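Local atomic coordinates of putative uncharacterized protein (Chaetomium thermophilum, PDB entry 5T8V), a protein that probably serves as the cohesin loader of the SCC2/Nipped-B family, here represented by its helical-repeat C-terminal fragment, and is likely to bind chromatin. Residues A900-V914 with V925-T938. Sequence-based numbering, arbitrary orientation.
Sequences AQFLTDVRKELLPVV and VMACLWIISTLLGT
With CG trans to the backbone N (chi1 178°) and a bend at chi3 (64°), R907 slants across toward the C-terminal end of helix 925-935 and brings its guanidinium to S933 in the last turn and to T938, just beyond it. R907 NH2 donates to T938 OG1 in an almost straight, in-plane bond of 2.5 Å, while R907 NH1 reaches T938 O at 3.3 Å, approaching from above the carbonyl plane. R907 NH1 also donates to S933 OG at 3.0 Å, a more bent bond; the same hydroxyl donates to L929 O. L936 CD1 sits over one guanidinium face, toward its rim. An alanine here would probably leave S933 OG and both T938 oxygens without these donors and uncover L936 CD1. Beneath the polar group, I932 CG2 packs on R907 CB (3.9 Å); L903 CB rests on I932 CG2 and L936 CD2, while L903 CD2 meets L935 CB. Farther along, L910 packs against V925 CG2, C928 SG and L929 CD2, while V914 CG2 meets L929 CD1 at 3.8 Å. L942 of helix 940-960 covers L929 and S933. The axes of segments 900-910 and 925-935 come within 9.8 Å at 149°, a roughly antiparallel helical hairpin as in the HEAT repeats of this cohesin loader.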
# COMPACT_ATOMS: atom_id res chain seq x y z
N ALA A 900 56.67 28.64 18.79
CA ALA A 900 57.31 29.58 17.88
C ALA A 900 58.09 28.86 16.78
O ALA A 900 57.84 29.07 15.59
CB ALA A 900 58.24 30.50 18.68
N GLN A 901 59.05 28.02 17.16
CA GLN A 901 59.90 27.38 16.17
C GLN A 901 59.08 26.54 15.19
O GLN A 901 59.41 26.47 14.00
CB GLN A 901 60.95 26.51 16.86
CG GLN A 901 62.04 25.99 15.93
CD GLN A 901 62.87 27.10 15.32
OE1 GLN A 901 63.37 27.98 16.03
NE2 GLN A 901 63.03 27.07 14.00
N PHE A 902 58.00 25.92 15.67
CA PHE A 902 57.12 25.17 14.77
C PHE A 902 56.54 26.07 13.69
O PHE A 902 56.65 25.78 12.50
CB PHE A 902 56.01 24.50 15.57
CG PHE A 902 55.05 23.70 14.74
CD1 PHE A 902 55.35 22.39 14.40
CD2 PHE A 902 53.86 24.25 14.30
CE1 PHE A 902 54.47 21.64 13.64
CE2 PHE A 902 52.98 23.51 13.53
CZ PHE A 902 53.29 22.21 13.20
N LEU A 903 55.92 27.18 14.10
CA LEU A 903 55.38 28.13 13.13
C LEU A 903 56.45 28.59 12.15
O LEU A 903 56.25 28.52 10.93
CB LEU A 903 54.78 29.34 13.87
CG LEU A 903 53.36 29.18 14.42
CD1 LEU A 903 53.22 27.94 15.28
CD2 LEU A 903 52.99 30.42 15.22
N THR A 904 57.59 29.05 12.66
CA THR A 904 58.66 29.53 11.80
C THR A 904 59.04 28.48 10.76
O THR A 904 59.08 28.77 9.55
CB THR A 904 59.87 29.92 12.65
OG1 THR A 904 59.50 30.95 13.57
CG2 THR A 904 61.02 30.42 11.78
N ASP A 905 59.34 27.26 11.21
CA ASP A 905 59.73 26.20 10.29
C ASP A 905 58.64 25.96 9.25
O ASP A 905 58.93 25.86 8.05
CB ASP A 905 60.03 24.92 11.06
CG ASP A 905 61.23 25.05 11.97
OD1 ASP A 905 62.16 25.81 11.62
OD2 ASP A 905 61.26 24.38 13.03
N VAL A 906 57.39 25.85 9.69
CA VAL A 906 56.29 25.60 8.76
C VAL A 906 56.26 26.67 7.68
O VAL A 906 56.13 26.36 6.49
CB VAL A 906 54.95 25.52 9.52
CG1 VAL A 906 53.77 25.54 8.54
CG2 VAL A 906 54.91 24.26 10.37
N ARG A 907 56.38 27.94 8.07
CA ARG A 907 56.37 29.01 7.07
C ARG A 907 57.54 28.87 6.11
O ARG A 907 57.37 29.00 4.89
CB ARG A 907 56.41 30.38 7.75
CG ARG A 907 56.46 31.53 6.76
CD ARG A 907 56.15 32.86 7.43
NE ARG A 907 57.15 33.22 8.43
CZ ARG A 907 57.10 34.33 9.16
NH1 ARG A 907 56.12 35.20 9.01
NH2 ARG A 907 58.06 34.57 10.06
N LYS A 908 58.74 28.60 6.63
CA LYS A 908 59.90 28.48 5.75
C LYS A 908 59.75 27.32 4.77
O LYS A 908 60.25 27.40 3.64
CB LYS A 908 61.18 28.32 6.57
CG LYS A 908 61.77 29.65 7.05
CD LYS A 908 63.20 29.48 7.54
CE LYS A 908 63.32 29.68 9.04
NZ LYS A 908 63.28 31.12 9.43
N GLU A 909 59.08 26.25 5.18
CA GLU A 909 58.81 25.13 4.28
C GLU A 909 57.58 25.36 3.40
O GLU A 909 57.36 24.59 2.46
CB GLU A 909 58.60 23.84 5.08
CG GLU A 909 59.78 23.46 5.97
CD GLU A 909 59.54 22.15 6.71
OE1 GLU A 909 58.47 21.54 6.50
OE2 GLU A 909 60.42 21.75 7.50
N LEU A 910 56.79 26.39 3.68
CA LEU A 910 55.51 26.60 3.03
C LEU A 910 55.50 27.79 2.09
O LEU A 910 54.55 27.94 1.32
CB LEU A 910 54.42 26.78 4.09
CG LEU A 910 52.96 26.67 3.64
CD1 LEU A 910 52.66 25.25 3.18
CD2 LEU A 910 52.04 27.08 4.77
N LEU A 911 56.52 28.64 2.12
CA LEU A 911 56.57 29.81 1.25
C LEU A 911 57.02 29.44 -0.16
O LEU A 911 56.35 29.85 -1.13
CB LEU A 911 57.50 30.87 1.84
CG LEU A 911 57.42 32.22 1.12
CD1 LEU A 911 57.44 33.36 2.13
CD2 LEU A 911 58.56 32.37 0.11
N PRO A 912 58.12 28.71 -0.34
CA PRO A 912 58.59 28.47 -1.72
C PRO A 912 57.57 27.79 -2.62
O PRO A 912 57.60 27.99 -3.84
CB PRO A 912 59.84 27.59 -1.52
CG PRO A 912 59.73 27.06 -0.14
CD PRO A 912 59.01 28.09 0.65
N VAL A 913 56.65 26.99 -2.06
CA VAL A 913 55.64 26.33 -2.88
C VAL A 913 54.67 27.31 -3.51
O VAL A 913 53.93 26.93 -4.42
CB VAL A 913 54.84 25.29 -2.05
CG1 VAL A 913 55.78 24.38 -1.27
CG2 VAL A 913 53.85 25.97 -1.12
N VAL A 914 54.66 28.56 -3.06
CA VAL A 914 53.80 29.58 -3.64
C VAL A 914 54.06 29.74 -5.14
O VAL A 914 53.17 30.18 -5.87
CB VAL A 914 54.01 30.92 -2.90
CG1 VAL A 914 53.42 32.08 -3.68
CG2 VAL A 914 53.40 30.84 -1.51
N VAL A 925 46.90 27.89 1.17
CA VAL A 925 48.27 27.99 1.68
C VAL A 925 48.62 29.45 1.96
O VAL A 925 49.36 29.74 2.91
CB VAL A 925 49.28 27.35 0.71
CG1 VAL A 925 49.31 28.09 -0.58
CG2 VAL A 925 50.65 27.32 1.33
N MET A 926 48.13 30.37 1.14
CA MET A 926 48.38 31.79 1.41
C MET A 926 47.68 32.21 2.69
O MET A 926 48.28 32.90 3.54
CB MET A 926 47.90 32.64 0.23
CG MET A 926 48.19 34.13 0.38
SD MET A 926 49.96 34.52 0.43
CE MET A 926 50.41 34.25 -1.29
N ALA A 927 46.43 31.80 2.87
CA ALA A 927 45.74 32.04 4.14
C ALA A 927 46.57 31.51 5.30
O ALA A 927 46.78 32.20 6.30
CB ALA A 927 44.36 31.39 4.11
N CYS A 928 47.06 30.27 5.18
CA CYS A 928 47.86 29.68 6.24
C CYS A 928 49.11 30.52 6.51
O CYS A 928 49.48 30.73 7.67
CB CYS A 928 48.25 28.25 5.86
SG CYS A 928 48.93 27.28 7.22
N LEU A 929 49.76 31.02 5.46
CA LEU A 929 50.91 31.89 5.64
C LEU A 929 50.55 33.12 6.46
O LEU A 929 51.23 33.45 7.44
CB LEU A 929 51.48 32.31 4.28
CG LEU A 929 52.25 31.27 3.47
CD1 LEU A 929 52.57 31.81 2.09
CD2 LEU A 929 53.52 30.85 4.20
N TRP A 930 49.47 33.81 6.07
CA TRP A 930 49.04 34.98 6.84
C TRP A 930 48.81 34.62 8.30
O TRP A 930 49.27 35.34 9.20
CB TRP A 930 47.77 35.57 6.22
CG TRP A 930 47.16 36.68 7.02
CD1 TRP A 930 45.90 36.71 7.55
CD2 TRP A 930 47.77 37.93 7.39
NE1 TRP A 930 45.69 37.89 8.22
CE2 TRP A 930 46.83 38.65 8.14
CE3 TRP A 930 49.03 38.50 7.16
CZ2 TRP A 930 47.09 39.92 8.66
CZ3 TRP A 930 49.29 39.75 7.67
CH2 TRP A 930 48.33 40.45 8.42
N ILE A 931 48.11 33.52 8.55
CA ILE A 931 47.85 33.09 9.93
C ILE A 931 49.17 32.93 10.68
O ILE A 931 49.40 33.58 11.71
CB ILE A 931 47.03 31.79 9.94
CG1 ILE A 931 45.65 32.02 9.32
CG2 ILE A 931 46.91 31.24 11.36
CD1 ILE A 931 44.75 32.98 10.08
N ILE A 932 50.05 32.06 10.18
CA ILE A 932 51.36 31.87 10.80
C ILE A 932 51.99 33.22 11.12
O ILE A 932 52.54 33.42 12.21
CB ILE A 932 52.27 31.04 9.88
CG1 ILE A 932 51.70 29.64 9.64
CG2 ILE A 932 53.69 30.96 10.47
CD1 ILE A 932 51.83 28.69 10.81
N SER A 933 51.92 34.16 10.18
CA SER A 933 52.56 35.45 10.39
C SER A 933 51.89 36.25 11.50
O SER A 933 52.57 37.00 12.21
CB SER A 933 52.56 36.25 9.08
OG SER A 933 53.33 35.59 8.09
N THR A 934 50.58 36.10 11.68
CA THR A 934 49.90 36.81 12.76
C THR A 934 50.24 36.19 14.11
O THR A 934 50.47 36.92 15.09
CB THR A 934 48.39 36.81 12.54
OG1 THR A 934 47.91 35.47 12.46
CG2 THR A 934 48.03 37.57 11.27
N LEU A 935 50.28 34.86 14.20
CA LEU A 935 50.71 34.23 15.44
C LEU A 935 52.14 34.63 15.79
O LEU A 935 52.42 35.03 16.93
CB LEU A 935 50.58 32.71 15.34
CG LEU A 935 49.16 32.16 15.51
CD1 LEU A 935 48.60 31.72 14.18
CD2 LEU A 935 49.14 31.02 16.51
N LEU A 936 53.05 34.52 14.83
CA LEU A 936 54.37 35.11 14.99
C LEU A 936 54.26 36.64 14.96
O LEU A 936 53.20 37.21 14.69
CB LEU A 936 55.31 34.63 13.89
CG LEU A 936 55.64 33.14 13.83
CD1 LEU A 936 56.53 32.84 12.63
CD2 LEU A 936 56.30 32.66 15.11
N GLY A 937 55.38 37.30 15.25
CA GLY A 937 55.41 38.74 15.23
C GLY A 937 55.93 39.32 13.94
O GLY A 937 55.87 40.54 13.73
N THR A 938 56.44 38.47 13.06
CA THR A 938 57.13 38.92 11.86
C THR A 938 56.20 38.86 10.65
O THR A 938 55.33 37.99 10.54
CB THR A 938 58.37 38.06 11.59
OG1 THR A 938 57.98 36.70 11.38
CG2 THR A 938 59.34 38.14 12.76